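Local coordinates for protein RBSTP2229 gene product (Geobacillus stearothermophilus, PDB 1T6A) that is of unknown function, a DUF1885 family protein with a long helix followed by a compact domain of antiparallel sheet and a second helix, at residues A44-T49 / L57-D62; L65-A70 / A85-A90; K97-S102 / L113-G118. All blocks are in the same frame, centred on the assembly; numbering follows the deposited sequence.

Contact 1: A44-T49 / L57-D62; sequences AAFPYT and LYLQGD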
ATOM      1  N   ALA A  44      -2.047   4.697  -1.888  1.00 28.57           N
ATOM      2  CA  ALA A  44      -2.299   5.419  -0.634  1.00 28.33           C
ATOM      3  C   ALA A  44      -1.427   4.910   0.516  1.00 28.04           C
ATOM      4  O   ALA A  44      -1.077   5.659   1.427  1.00 27.56           O
ATOM      5  CB  ALA A  44      -3.757   5.278  -0.235  1.00 28.47           C
ATOM      6  N   ALA A  45      -1.130   3.616   0.491  1.00 27.74           N
ATOM      7  CA  ALA A  45      -0.393   2.971   1.569  1.00 28.50           C
ATOM      8  C   ALA A  45       1.119   3.273   1.476  1.00 28.79           C
ATOM      9  O   ALA A  45       1.820   3.159   2.466  1.00 29.52           O
ATOM     10  CB  ALA A  45      -0.632   1.480   1.534  1.00 28.47           C
ATOM     11  N   PHE A  46       1.606   3.639   0.289  1.00 28.97           N
ATOM     12  CA  PHE A  46       3.010   4.055   0.097  1.00 29.16           C
ATOM     13  C   PHE A  46       3.098   5.290  -0.774  1.00 28.82           C
ATOM     14  O   PHE A  46       3.495   5.221  -1.954  1.00 29.65           O
ATOM     15  CB  PHE A  46       3.827   2.925  -0.507  1.00 29.28           C
ATOM     16  CG  PHE A  46       5.306   3.109  -0.362  1.00 29.95           C
ATOM     17  CD1 PHE A  46       5.937   2.837   0.838  1.00 31.27           C
ATOM     18  CD2 PHE A  46       6.071   3.545  -1.440  1.00 32.00           C
ATOM     19  CE1 PHE A  46       7.336   3.014   0.972  1.00 32.20           C
ATOM     20  CE2 PHE A  46       7.452   3.717  -1.316  1.00 32.27           C
ATOM     21  CZ  PHE A  46       8.080   3.451  -0.107  1.00 31.62           C
ATOM     22  N   PRO A  47       2.728   6.423  -0.204  1.00 28.67           N
ATOM     23  CA  PRO A  47       2.701   7.689  -0.945  1.00 29.26           C
ATOM     24  C   PRO A  47       4.082   8.368  -0.995  1.00 29.71           C
ATOM     25  O   PRO A  47       4.228   9.518  -0.653  1.00 30.33           O
ATOM     26  CB  PRO A  47       1.716   8.519  -0.136  1.00 28.84           C
ATOM     27  CG  PRO A  47       1.954   8.061   1.269  1.00 28.53           C
ATOM     28  CD  PRO A  47       2.306   6.599   1.201  1.00 28.39           C
ATOM     29  N   TYR A  48       5.092   7.636  -1.424  1.00 30.40           N
ATOM     30  CA  TYR A  48       6.442   8.160  -1.469  1.00 31.13           C
ATOM     31  C   TYR A  48       7.121   7.759  -2.757  1.00 32.08           C
ATOM     32  O   TYR A  48       6.811   6.729  -3.329  1.00 31.73           O
ATOM     33  CB  TYR A  48       7.255   7.622  -0.289  1.00 30.42           C
ATOM     34  CG  TYR A  48       6.692   8.006   1.054  1.00 30.34           C
ATOM     35  CD1 TYR A  48       6.857   9.298   1.558  1.00 29.70           C
ATOM     36  CD2 TYR A  48       5.975   7.091   1.814  1.00 28.45           C
ATOM     37  CE1 TYR A  48       6.331   9.657   2.793  1.00 29.32           C
ATOM     38  CE2 TYR A  48       5.437   7.450   3.048  1.00 28.36           C
ATOM     39  CZ  TYR A  48       5.629   8.721   3.531  1.00 28.25           C
ATOM     40  OH  TYR A  48       5.106   9.070   4.739  1.00 28.11           O
ATOM     41  N   THR A  49       8.066   8.587  -3.181  1.00 34.00           N
ATOM     42  CA  THR A  49       9.037   8.250  -4.215  1.00 35.21           C
ATOM     43  C   THR A  49      10.382   8.035  -3.528  1.00 35.18           C
ATOM     44  O   THR A  49      10.765   8.831  -2.691  1.00 33.90           O
ATOM     45  CB  THR A  49       9.157   9.438  -5.194  1.00 35.96           C
ATOM     46  OG1 THR A  49       7.879   9.712  -5.792  1.00 38.67           O
ATOM     47  CG2 THR A  49      10.074   9.092  -6.362  1.00 37.44           C
ATOM     48  N   LEU A  57      18.576   6.354   2.033  1.00 30.83           N
ATOM     49  CA  LEU A  57      17.344   6.346   1.223  1.00 31.57           C
ATOM     50  C   LEU A  57      16.415   7.473   1.622  1.00 31.07           C
ATOM     51  O   LEU A  57      16.035   7.562   2.784  1.00 31.84           O
ATOM     52  CB  LEU A  57      16.636   5.005   1.377  1.00 31.47           C
ATOM     53  CG  LEU A  57      17.352   3.841   0.696  1.00 33.31           C
ATOM     54  CD1 LEU A  57      16.853   2.512   1.221  1.00 34.97           C
ATOM     55  CD2 LEU A  57      17.194   3.894  -0.833  1.00 36.45           C
ATOM     56  N   TYR A  58      16.065   8.349   0.691  1.00 30.74           N
ATOM     57  CA  TYR A  58      15.132   9.427   0.968  1.00 31.89           C
ATOM     58  C   TYR A  58      13.787   9.137   0.325  1.00 32.38           C
ATOM     59  O   TYR A  58      13.697   8.891  -0.874  1.00 32.76           O
ATOM     60  CB  TYR A  58      15.651  10.786   0.489  1.00 32.58           C
ATOM     61  CG  TYR A  58      16.889  11.222   1.219  1.00 34.25           C
ATOM     62  CD1 TYR A  58      16.807  11.933   2.410  1.00 36.54           C
ATOM     63  CD2 TYR A  58      18.146  10.879   0.741  1.00 36.30           C
ATOM     64  CE1 TYR A  58      17.959  12.309   3.103  1.00 38.34           C
ATOM     65  CE2 TYR A  58      19.300  11.258   1.414  1.00 38.60           C
ATOM     66  CZ  TYR A  58      19.199  11.955   2.595  1.00 38.64           C
ATOM     67  OH  TYR A  58      20.347  12.296   3.250  1.00 41.91           O
ATOM     68  N   LEU A  59      12.750   9.132   1.149  1.00 32.64           N
ATOM     69  CA  LEU A  59      11.377   9.021   0.685  1.00 33.09           C
ATOM     70  C   LEU A  59      10.800  10.423   0.594  1.00 34.10           C
ATOM     71  O   LEU A  59      10.796  11.154   1.580  1.00 34.73           O
ATOM     72  CB  LEU A  59      10.548   8.151   1.638  1.00 32.12           C
ATOM     73  CG  LEU A  59      10.681   6.630   1.476  1.00 31.77           C
ATOM     74  CD1 LEU A  59      12.098   6.167   1.632  1.00 32.24           C
ATOM     75  CD2 LEU A  59       9.780   5.898   2.477  1.00 31.20           C
ATOM     76  N   GLN A  60      10.325  10.798  -0.591  1.00 35.36           N
ATOM     77  CA  GLN A  60       9.676  12.086  -0.806  1.00 36.74           C
ATOM     78  C   GLN A  60       8.162  11.884  -0.907  1.00 36.47           C
ATOM     79  O   GLN A  60       7.676  11.116  -1.727  1.00 34.68           O
ATOM     80  CB  GLN A  60      10.221  12.766  -2.080  1.00 37.90           C
ATOM     81  CG  GLN A  60       9.576  14.138  -2.397  1.00 42.76           C
ATOM     82  CD  GLN A  60      10.062  14.743  -3.728  1.00 49.34           C
ATOM     83  OE1 GLN A  60       9.702  14.257  -4.808  1.00 54.30           O
ATOM     84  NE2 GLN A  60      10.877  15.795  -3.645  1.00 51.93           N
ATOM     85  N   GLY A  61       7.421  12.606  -0.073  1.00 37.16           N
ATOM     86  CA  GLY A  61       5.998  12.390   0.053  1.00 38.08           C
ATOM     87  C   GLY A  61       5.182  13.006  -1.063  1.00 39.14           C
ATOM     88  O   GLY A  61       5.444  14.134  -1.485  1.00 38.82           O
ATOM     89  N   ASP A  62       4.172  12.267  -1.517  1.00 40.36           N
ATOM     90  CA  ASP A  62       3.219  12.772  -2.505  1.00 41.52           C
ATOM     91  C   ASP A  62       2.269  13.767  -1.861  1.00 42.01           C
ATOM     92  O   ASP A  62       1.656  13.467  -0.833  1.00 42.47           O
ATOM     93  CB  ASP A  62       2.415  11.621  -3.110  1.00 41.79           C
ATOM     94  CG  ASP A  62       3.281  10.656  -3.874  1.00 43.57           C
ATOM     95  OD1 ASP A  62       4.224  11.136  -4.539  1.00 46.61           O
ATOM     96  OD2 ASP A  62       3.111   9.411  -3.876  1.00 45.59           O
TER
HETATM   97  O   HOH W   1       4.379   7.378  -5.117  1.00 43.63           O
HETATM   98  O   HOH W   2       6.619  11.555  -4.271  1.00 44.86           O
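Tyr-48 with Gly-61 and Thr-49 with Gln-60 pair antiparallel, a backbone contact at the open end of the hairpin of strands 48-53 and 56-61, just after helix 16-45. Thr-49/Gln-60 is the hydrogen-bonded pair: Thr-49 N gives to Gln-60 O at 2.9 Å, and Gln-60 N returns a nearly straight bond to Thr-49 O. At the non-hydrogen-bonded pair, Tyr-48 CA and Gly-61 CA are 4.5 Å apart. Asp-62 N reaches Pro-47 O at 2.9 Å, extending the pairing. Pro-47 is the centre of an inverse gamma turn, closed by a weak bond from Tyr-48 N to Phe-46 O, through which the chain passes from helix to strand.

Tyr-48 CG, anti to the carbonyl carbon (chi1 -61°), sets the ring alongside strand 56-61, where CD1 comes within 3.5 Å of Gly-61 CA; a CB on that glycine would lie close to the ring. Leu-59 crosses Tyr-48 at about a right angle, CB to CB at 3.9 Å, while Leu-59 CD2 meets Phe-46 CZ at 3.9 Å. Tyr-48 CB lies over one face of the Phe-46 ring, toward its rim. On the face of Thr-49 and Gln-60, a water takes a bond from Thr-49 OG1 at 2.7 Å and gives one to Gln-60 O.

Strand 48-53 is an outer strand of the sheet, and 56-61 pairs on its other side with 68-76, where Leu-59 packs on Met-69 and Ile-71. Helix 92-109 closes in through Asp-94, hydrogen-bonded to Tyr-48 OH, and Lys-97, which touches Pro-47.

Contact 2: L65-A70 / A85-A90; sequences LYKGMA and ALPPGA
The Lys-67 and Pro-87 side chains run antiparallel past one another, the amine NZ ending 3.7 Å from Pro-87 CB. Lys-67 CG stands anti to the backbone N (chi1 -175°), and the chain runs on extended, with CD beside Gly-89 O at 3.7 Å, before bending at its last torsion. Pro-87 turns the other edge of its ring to the strand, CD pressing on Gly-68 O at 3.2 Å. An alanine in place of Pro-87 would lack CG and CD and would probably open a gap beside Gly-68 O and free the N-CA rotation that the ring now holds. Leu-86 starts out away from the strand, yet its CD2 comes back to Met-69 CB at 3.8 Å. From that CB the selenomethionine chain leads off to pack on Ala-98 of helix 92-109.

Backbone bonds hold the end of the pairing, Ala-85 N to Ala-70 O at 2.8 Å and Ala-70 N to Ala-85 O at 3.0 Å. Asp-94 OD2 accepts from both Lys-67 N and Gly-68 N. This is the open end of an antiparallel hairpin, strands 68-76 and 79-85, in an up-and-down meander whose chain leaves through the type I turn Pro-87 to Ala-90 toward helix 92-109.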
ATOM      1  N   LEU A  65       0.080  16.217   2.224  1.00 40.12           N
ATOM      2  CA  LEU A  65      -0.149  15.443   3.448  1.00 38.66           C
ATOM      3  C   LEU A  65       1.039  14.605   3.918  1.00 37.25           C
ATOM      4  O   LEU A  65       1.031  14.099   5.044  1.00 36.50           O
ATOM      5  CB  LEU A  65      -1.385  14.564   3.279  1.00 38.69           C
ATOM      6  CG  LEU A  65      -2.675  15.359   3.030  1.00 38.95           C
ATOM      7  CD1 LEU A  65      -3.833  14.444   2.868  1.00 39.71           C
ATOM      8  CD2 LEU A  65      -2.930  16.326   4.167  1.00 40.98           C
ATOM      9  N   TYR A  66       2.053  14.483   3.066  1.00 36.01           N
ATOM     10  CA  TYR A  66       3.241  13.687   3.350  1.00 35.14           C
ATOM     11  C   TYR A  66       4.497  14.458   2.939  1.00 35.73           C
ATOM     12  O   TYR A  66       4.646  14.817   1.774  1.00 35.31           O
ATOM     13  CB  TYR A  66       3.183  12.364   2.573  1.00 34.57           C
ATOM     14  CG  TYR A  66       1.956  11.528   2.875  1.00 32.92           C
ATOM     15  CD1 TYR A  66       1.860  10.819   4.066  1.00 32.07           C
ATOM     16  CD2 TYR A  66       0.878  11.483   1.997  1.00 31.03           C
ATOM     17  CE1 TYR A  66       0.755  10.077   4.371  1.00 30.58           C
ATOM     18  CE2 TYR A  66      -0.256  10.718   2.292  1.00 32.25           C
ATOM     19  CZ  TYR A  66      -0.307  10.025   3.486  1.00 30.49           C
ATOM     20  OH  TYR A  66      -1.394   9.275   3.813  1.00 31.52           O
ATOM     21  N   LYS A  67       5.396  14.710   3.888  1.00 35.82           N
ATOM     22  CA  LYS A  67       6.669  15.352   3.568  1.00 36.31           C
ATOM     23  C   LYS A  67       7.727  14.343   3.146  1.00 35.09           C
ATOM     24  O   LYS A  67       8.290  14.448   2.053  1.00 35.10           O
ATOM     25  CB  LYS A  67       7.185  16.161   4.743  1.00 37.29           C
ATOM     26  CG  LYS A  67       8.450  16.943   4.394  1.00 41.92           C
ATOM     27  CD  LYS A  67       8.686  18.117   5.356  1.00 46.91           C
ATOM     28  CE  LYS A  67      10.043  18.773   5.111  1.00 49.01           C
ATOM     29  NZ  LYS A  67      10.774  18.962   6.392  1.00 52.57           N
ATOM     30  N   GLY A  68       7.999  13.379   4.022  1.00 33.53           N
ATOM     31  CA  GLY A  68       8.966  12.343   3.751  1.00 33.03           C
ATOM     32  C   GLY A  68       9.709  11.828   4.980  1.00 31.95           C
ATOM     33  O   GLY A  68       9.415  12.187   6.127  1.00 31.20           O
HETATM   34  N   MSE A  69      10.682  10.968   4.716  1.00 30.54           N
HETATM   35  CA  MSE A  69      11.560  10.448   5.751  1.00 30.29           C
HETATM   36  C   MSE A  69      12.857   9.931   5.120  1.00 29.41           C
HETATM   37  O   MSE A  69      12.968   9.841   3.893  1.00 28.18           O
HETATM   38  CB  MSE A  69      10.855   9.308   6.514  1.00 30.94           C
HETATM   39  CG  MSE A  69      10.679   8.022   5.722  1.00 32.07           C
HETATM   40 SE   MSE A  69       9.433   6.722   6.530  0.84 38.92          SE
HETATM   41  CE  MSE A  69       7.737   7.631   6.110  1.00 37.38           C
ATOM     42  N   ALA A  70      13.801   9.558   5.973  1.00 28.23           N
ATOM     43  CA  ALA A  70      15.131   9.155   5.558  1.00 28.78           C
ATOM     44  C   ALA A  70      15.495   7.867   6.262  1.00 28.57           C
ATOM     45  O   ALA A  70      15.346   7.764   7.489  1.00 28.86           O
ATOM     46  CB  ALA A  70      16.135  10.270   5.920  1.00 29.36           C
ATOM     47  N   ALA A  85      14.509   8.262  10.137  1.00 31.29           N
ATOM     48  CA  ALA A  85      14.488   9.625  10.636  1.00 32.41           C
ATOM     49  C   ALA A  85      13.388  10.436   9.961  1.00 33.46           C
ATOM     50  O   ALA A  85      13.327  10.526   8.735  1.00 32.39           O
ATOM     51  CB  ALA A  85      15.859  10.304  10.388  1.00 32.69           C
ATOM     52  N   LEU A  86      12.524  11.029  10.773  1.00 35.10           N
ATOM     53  CA  LEU A  86      11.541  11.977  10.287  1.00 36.66           C
ATOM     54  C   LEU A  86      12.080  13.396  10.434  1.00 38.72           C
ATOM     55  O   LEU A  86      12.547  13.765  11.503  1.00 38.08           O
ATOM     56  CB  LEU A  86      10.252  11.864  11.085  1.00 36.57           C
ATOM     57  CG  LEU A  86       9.470  10.566  10.955  1.00 36.90           C
ATOM     58  CD1 LEU A  86       8.360  10.581  11.990  1.00 39.22           C
ATOM     59  CD2 LEU A  86       8.896  10.431   9.568  1.00 37.30           C
ATOM     60  N   PRO A  87      11.987  14.191   9.370  1.00 41.26           N
ATOM     61  CA  PRO A  87      12.454  15.578   9.408  1.00 42.74           C
ATOM     62  C   PRO A  87      11.539  16.457  10.260  1.00 44.20           C
ATOM     63  O   PRO A  87      10.426  16.028  10.600  1.00 44.67           O
ATOM     64  CB  PRO A  87      12.407  16.000   7.939  1.00 42.84           C
ATOM     65  CG  PRO A  87      11.295  15.168   7.354  1.00 42.65           C
ATOM     66  CD  PRO A  87      11.410  13.840   8.058  1.00 41.19           C
ATOM     67  N   PRO A  88      12.018  17.643  10.646  1.00 45.56           N
ATOM     68  CA  PRO A  88      11.245  18.575  11.485  1.00 45.85           C
ATOM     69  C   PRO A  88       9.820  18.862  11.007  1.00 45.41           C
ATOM     70  O   PRO A  88       8.912  18.944  11.839  1.00 45.69           O
ATOM     71  CB  PRO A  88      12.084  19.856  11.443  1.00 46.20           C
ATOM     72  CG  PRO A  88      13.476  19.357  11.291  1.00 46.60           C
ATOM     73  CD  PRO A  88      13.365  18.171  10.349  1.00 46.18           C
ATOM     74  N   GLY A  89       9.621  18.981   9.703  1.00 44.59           N
ATOM     75  CA  GLY A  89       8.287  19.265   9.182  1.00 44.33           C
ATOM     76  C   GLY A  89       7.393  18.049   8.930  1.00 43.26           C
ATOM     77  O   GLY A  89       6.363  18.176   8.279  1.00 43.87           O
ATOM     78  N   ALA A  90       7.766  16.879   9.446  1.00 41.85           N
ATOM     79  CA  ALA A  90       7.066  15.635   9.128  1.00 40.04           C
ATOM     80  C   ALA A  90       5.603  15.715   9.554  1.00 38.76           C
ATOM     81  O   ALA A  90       5.287  16.229  10.619  1.00 39.13           O
ATOM     82  CB  ALA A  90       7.745  14.466   9.801  1.00 39.90           C
TER

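Contact 3: K97-S102 / L113-G118; sequences KANEFS and LHLFSG. With NO3 (nitrate ion), chain B.
Asn-99 and Phe-116 meet with the amide oxygen OD1 3.3 Å from ring atom CE2; the side chains cross at about a right angle, though the amide and ring planes are only 14° apart. At the edge of the same ring, Ala-98 CB lies 4.5 Å from Phe-116 CE2. Leu-115 CD2 lies 3.7 Å from Asn-99 OD1, and Leu-113 CD2 rests on Ser-102 O at 3.9 Å. No direct hydrogen bond joins the two segments.

The apposition sets one side of helix 92-109 against the small hairpin of strands 111-114 and 120-123, whose connection includes the type I turn Leu-115 to Gly-118.

Ser-102 is held within the helix: its OG gives to Ala-98 O at 2.7 Å from above the carbonyl plane, and its N reaches the same oxygen from the opposite face. A water over the centre of the Phe-116 ring links the two segments: it gives to Asn-99 OD1 at 2.8 Å and to nitrate O1, and accepts a longer bond from Ser-117 N. Ser-117 OG gives to nitrate O3 at 2.7 Å and itself accepts from Arg-119 N. Lys-103 NZ also binds this nitrate, which probably came from the crystallisation liquor.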
ATOM      1  N   LYS A  97       2.949   6.365   8.578  1.00 26.56           N
ATOM      2  CA  LYS A  97       3.582   5.516   7.583  1.00 27.02           C
ATOM      3  C   LYS A  97       4.905   4.956   8.088  1.00 26.78           C
ATOM      4  O   LYS A  97       5.196   3.782   7.873  1.00 26.43           O
ATOM      5  CB  LYS A  97       3.778   6.245   6.262  1.00 27.59           C
ATOM      6  CG  LYS A  97       2.481   6.657   5.594  1.00 29.90           C
ATOM      7  CD  LYS A  97       1.688   5.448   5.133  1.00 33.84           C
ATOM      8  CE  LYS A  97       0.444   5.882   4.413  1.00 34.61           C
ATOM      9  NZ  LYS A  97      -0.601   6.155   5.354  1.00 37.74           N
ATOM     10  N   ALA A  98       5.670   5.763   8.818  1.00 26.50           N
ATOM     11  CA  ALA A  98       6.951   5.309   9.357  1.00 26.88           C
ATOM     12  C   ALA A  98       6.691   4.214  10.366  1.00 27.14           C
ATOM     13  O   ALA A  98       7.400   3.225  10.397  1.00 27.35           O
ATOM     14  CB  ALA A  98       7.744   6.476  10.025  1.00 26.79           C
ATOM     15  N   ASN A  99       5.670   4.392  11.194  1.00 27.76           N
ATOM     16  CA  ASN A  99       5.313   3.370  12.172  1.00 28.53           C
ATOM     17  C   ASN A  99       4.945   2.058  11.471  1.00 27.81           C
ATOM     18  O   ASN A  99       5.416   1.001  11.861  1.00 25.93           O
ATOM     19  CB  ASN A  99       4.134   3.834  13.039  1.00 29.14           C
ATOM     20  CG  ASN A  99       4.556   4.723  14.181  1.00 32.05           C
ATOM     21  OD1 ASN A  99       5.705   4.675  14.638  1.00 34.39           O
ATOM     22  ND2 ASN A  99       3.616   5.543  14.667  1.00 34.02           N
ATOM     23  N   GLU A 100       4.139   2.147  10.411  1.00 27.74           N
ATOM     24  CA  GLU A 100       3.708   0.970   9.649  1.00 28.58           C
ATOM     25  C   GLU A 100       4.895   0.217   9.026  1.00 28.21           C
ATOM     26  O   GLU A 100       5.002  -0.991   9.141  1.00 28.48           O
ATOM     27  CB  GLU A 100       2.726   1.378   8.541  1.00 29.37           C
ATOM     28  CG  GLU A 100       1.357   1.755   9.071  1.00 32.58           C
ATOM     29  CD  GLU A 100       0.541   2.619   8.117  1.00 37.77           C
ATOM     30  OE1 GLU A 100       0.695   2.486   6.884  1.00 40.17           O
ATOM     31  OE2 GLU A 100      -0.284   3.424   8.609  1.00 42.32           O
ATOM     32  N   PHE A 101       5.775   0.937   8.352  1.00 27.78           N
ATOM     33  CA  PHE A 101       6.916   0.305   7.712  1.00 27.64           C
ATOM     34  C   PHE A 101       7.896  -0.275   8.740  1.00 26.39           C
ATOM     35  O   PHE A 101       8.471  -1.321   8.499  1.00 26.03           O
ATOM     36  CB  PHE A 101       7.644   1.275   6.780  1.00 27.74           C
ATOM     37  CG  PHE A 101       8.877   0.702   6.196  1.00 30.53           C
ATOM     38  CD1 PHE A 101       8.800  -0.366   5.303  1.00 31.80           C
ATOM     39  CD2 PHE A 101      10.131   1.172   6.577  1.00 33.95           C
ATOM     40  CE1 PHE A 101       9.933  -0.925   4.784  1.00 32.76           C
ATOM     41  CE2 PHE A 101      11.278   0.611   6.045  1.00 33.71           C
ATOM     42  CZ  PHE A 101      11.183  -0.434   5.150  1.00 34.21           C
ATOM     43  N   SER A 102       8.071   0.400   9.870  1.00 25.38           N
ATOM     44  CA  SER A 102       9.025  -0.046  10.873  1.00 25.39           C
ATOM     45  C   SER A 102       8.573  -1.377  11.477  1.00 25.20           C
ATOM     46  O   SER A 102       9.380  -2.304  11.634  1.00 24.93           O
ATOM     47  CB  SER A 102       9.135   0.968  12.021  0.52 25.14           C
ATOM     48  OG  SER A 102       9.652   2.206  11.602  0.52 26.36           O
ATOM     49  N   LEU A 113      12.801  -3.356  18.080  1.00 25.66           N
ATOM     50  CA  LEU A 113      12.305  -2.107  17.526  1.00 26.06           C
ATOM     51  C   LEU A 113      12.095  -1.059  18.613  1.00 26.31           C
ATOM     52  O   LEU A 113      11.371  -1.289  19.564  1.00 26.91           O
ATOM     53  CB  LEU A 113      10.968  -2.348  16.813  1.00 25.66           C
ATOM     54  CG  LEU A 113      10.382  -1.180  16.021  1.00 25.34           C
ATOM     55  CD1 LEU A 113      11.281  -0.799  14.861  1.00 25.46           C
ATOM     56  CD2 LEU A 113       9.024  -1.595  15.485  1.00 26.37           C
ATOM     57  N   HIS A 114      12.716   0.102  18.453  1.00 26.65           N
ATOM     58  CA  HIS A 114      12.515   1.228  19.347  1.00 27.45           C
ATOM     59  C   HIS A 114      11.769   2.297  18.572  1.00 27.08           C
ATOM     60  O   HIS A 114      12.347   3.003  17.746  1.00 25.86           O
ATOM     61  CB  HIS A 114      13.853   1.753  19.866  1.00 28.23           C
ATOM     62  CG  HIS A 114      14.798   0.669  20.296  1.00 31.77           C
ATOM     63  ND1 HIS A 114      15.817   0.202  19.488  1.00 37.12           N
ATOM     64  CD2 HIS A 114      14.870  -0.047  21.442  1.00 35.19           C
ATOM     65  CE1 HIS A 114      16.479  -0.751  20.122  1.00 36.10           C
ATOM     66  NE2 HIS A 114      15.922  -0.924  21.309  1.00 36.39           N
ATOM     67  N   LEU A 115      10.469   2.369  18.820  1.00 27.29           N
ATOM     68  CA  LEU A 115       9.589   3.308  18.143  1.00 29.01           C
ATOM     69  C   LEU A 115       9.761   4.707  18.720  1.00 29.54           C
ATOM     70  O   LEU A 115      10.175   4.860  19.867  1.00 28.01           O
ATOM     71  CB  LEU A 115       8.152   2.854  18.307  1.00 29.23           C
ATOM     72  CG  LEU A 115       7.836   1.547  17.564  1.00 31.39           C
ATOM     73  CD1 LEU A 115       6.653   0.823  18.164  1.00 33.70           C
ATOM     74  CD2 LEU A 115       7.554   1.840  16.119  1.00 34.01           C
ATOM     75  N   PHE A 116       9.427   5.733  17.951  1.00 31.62           N
ATOM     76  CA  PHE A 116       9.682   7.094  18.429  1.00 33.59           C
ATOM     77  C   PHE A 116       8.715   7.475  19.552  1.00 33.39           C
ATOM     78  O   PHE A 116       8.951   8.429  20.252  1.00 32.81           O
ATOM     79  CB  PHE A 116       9.703   8.156  17.307  1.00 34.99           C
ATOM     80  CG  PHE A 116       8.501   8.135  16.420  1.00 37.47           C
ATOM     81  CD1 PHE A 116       7.324   8.766  16.800  1.00 41.23           C
ATOM     82  CD2 PHE A 116       8.554   7.490  15.207  1.00 39.96           C
ATOM     83  CE1 PHE A 116       6.208   8.745  15.963  1.00 42.99           C
ATOM     84  CE2 PHE A 116       7.470   7.442  14.381  1.00 41.36           C
ATOM     85  CZ  PHE A 116       6.287   8.076  14.750  1.00 43.69           C
ATOM     86  N   SER A 117       7.650   6.705  19.730  1.00 33.14           N
ATOM     87  CA  SER A 117       6.753   6.881  20.868  1.00 33.42           C
ATOM     88  C   SER A 117       7.363   6.466  22.222  1.00 33.18           C
ATOM     89  O   SER A 117       6.727   6.649  23.251  1.00 33.04           O
ATOM     90  CB  SER A 117       5.503   6.026  20.650  1.00 33.50           C
ATOM     91  OG  SER A 117       5.816   4.650  20.857  1.00 33.15           O
ATOM     92  N   GLY A 118       8.557   5.864  22.213  1.00 32.83           N
ATOM     93  CA  GLY A 118       9.178   5.312  23.406  1.00 32.49           C
ATOM     94  C   GLY A 118       8.885   3.835  23.655  1.00 32.64           C
ATOM     95  O   GLY A 118       9.457   3.237  24.534  1.00 32.50           O
TER
HETATM   96  N   NO3 B 201       3.599   2.688  18.674  1.00 45.24           N
HETATM   97  O1  NO3 B 201       4.127   3.614  17.765  1.00 46.00           O
HETATM   98  O2  NO3 B 201       2.713   1.687  18.237  1.00 44.94           O
HETATM   99  O3  NO3 B 201       4.003   2.772  20.005  1.00 45.39           O
HETATM  100  O   HOH W   3       5.917   5.552  17.318  1.00 36.16           O

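How the contacts relate
Contacts 1 and 2 belong to the same four-stranded sheet and are partly buried, whereas contact 3 is a surface contact between a helix and the separate small hairpin. Both sheet contacts sit at open hairpin ends and rest on backbone hydrogen bonds; they join directly where Leu-59 N meets Met-69 O and Gly-61 N meets Lys-67 O. Contact 3 has no direct polar bond across it and is made by side-chain packing and a bridging water, with a nitrate, probably from the crystallisation liquor, bound beside it. Helix 92-109 links all three: Lys-97 packs on 44-49 and near Tyr-66, while Ala-98 touches Met-69 and Leu-86. Leu-86 of contact 2 also reaches Phe-116 of contact 3.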